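Local structure of macromomycin (Streptomyces macromomyceticus, 2MCM) at residues 37-40 and 41-45. The protein binds non-covalently the cytotoxic chromophore of an antibiotic, a chromophore that intercalates weakly into DNA and breaks its strands. Sequence-based numbering, arbitrary orientation.
Sequences AVVE and PGVIG. With CA (calcium ion), chain B.
Val43 O receives two N-H groups, those of Val39 and Glu40: two residues of strand 30-40 lie opposite one of strand 43-47, a classic beta bulge in this hairpin. The bond from Val39 N to Val43 O is 2.9 Å long, while the one from Glu40 N to Val43 O, at 3.3 Å, is weak although almost straight at 178°. Farther from the turn, Ala37 and Gly45 form an antiparallel hydrogen-bonded pair: Gly45 N reaches Ala37 O at 2.9 Å and Ala37 N reaches Gly45 O at 3.0 Å. The small Ala37 and Gly45 suit this buried end: Val86 of strand 81-87 touches Ala37, and Val39 CG1 leaves little room for a side chain on Gly45. A type II turn, Glu40 to Val43, reverses the chain; Pro41 fits its first corner with phi -43°, and Gly42 easily adopts the positive phi of the second. The reversal brings Val43 N to Glu40 O, though so close that the bond's exact geometry is doubtful. With chi1 at -65°, Val39 CG1 lies anti to its carbonyl carbon and CG2 falls between N and that carbon, obliquely across Val43 CG1 at 3.9 Å; both valines also touch Val76. The bent Glu40 side chain leads away to a calcium ion, held by OE1 at 2.5 Å and OE2 at 2.4 Å, with water 1 as a further ligand; Trp83 NE1 hydrogen-bonds OE2. Main-chain groups thus hold bulge and strand pair, while calcium's charge and the indole N-H probably favour the ionised carboxylate.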
# COMPACT_ATOMS: atom_id res chain seq x y z
N ALA A 37 -6.54 0.76 3.99
CA ALA A 37 -7.80 0.05 4.27
C ALA A 37 -8.88 1.07 3.96
O ALA A 37 -8.63 2.24 3.89
CB ALA A 37 -7.92 -0.35 5.75
N VAL A 38 -10.11 0.53 3.80
CA VAL A 38 -11.27 1.44 3.59
C VAL A 38 -11.75 1.77 5.01
O VAL A 38 -12.18 0.87 5.79
CB VAL A 38 -12.35 0.74 2.72
CG1 VAL A 38 -13.60 1.64 2.74
CG2 VAL A 38 -11.90 0.52 1.31
N VAL A 39 -11.63 3.06 5.34
CA VAL A 39 -12.02 3.45 6.72
C VAL A 39 -13.51 3.77 6.73
O VAL A 39 -14.20 3.50 7.71
CB VAL A 39 -11.06 4.47 7.33
CG1 VAL A 39 -9.68 3.77 7.48
CG2 VAL A 39 -10.93 5.77 6.64
N GLU A 40 -13.93 4.35 5.63
CA GLU A 40 -15.32 4.71 5.41
C GLU A 40 -15.57 4.62 3.92
O GLU A 40 -14.74 4.98 3.05
CB GLU A 40 -15.65 6.10 5.96
CG GLU A 40 -15.15 6.35 7.39
CD GLU A 40 -15.94 7.13 8.36
OE1 GLU A 40 -17.15 7.07 8.48
OE2 GLU A 40 -15.19 7.86 9.13
N PRO A 41 -16.78 4.12 3.63
CA PRO A 41 -17.17 3.91 2.23
C PRO A 41 -16.72 5.11 1.45
O PRO A 41 -17.01 6.26 1.83
CB PRO A 41 -18.66 3.63 2.35
CG PRO A 41 -18.72 2.83 3.68
CD PRO A 41 -17.77 3.61 4.59
N GLY A 42 -15.94 4.86 0.41
CA GLY A 42 -15.37 5.87 -0.48
C GLY A 42 -14.13 6.57 0.06
O GLY A 42 -13.50 7.40 -0.67
N VAL A 43 -13.74 6.24 1.29
CA VAL A 43 -12.55 6.87 1.89
C VAL A 43 -11.52 5.79 2.33
O VAL A 43 -11.77 4.98 3.20
CB VAL A 43 -12.98 7.66 3.16
CG1 VAL A 43 -11.77 8.31 3.83
CG2 VAL A 43 -14.11 8.65 2.89
N ILE A 44 -10.40 5.92 1.68
CA ILE A 44 -9.23 5.03 1.94
C ILE A 44 -8.28 5.78 2.89
O ILE A 44 -8.04 6.97 2.73
CB ILE A 44 -8.52 4.72 0.61
CG1 ILE A 44 -9.51 3.90 -0.31
CG2 ILE A 44 -7.19 3.97 0.76
CD1 ILE A 44 -8.84 3.70 -1.72
N GLY A 45 -7.83 5.01 3.90
CA GLY A 45 -6.84 5.63 4.84
C GLY A 45 -5.57 4.78 4.76
O GLY A 45 -5.69 3.54 4.65
CA CA B . -16.99 8.74 10.37
O HOH W 1 -19.19 7.74 9.68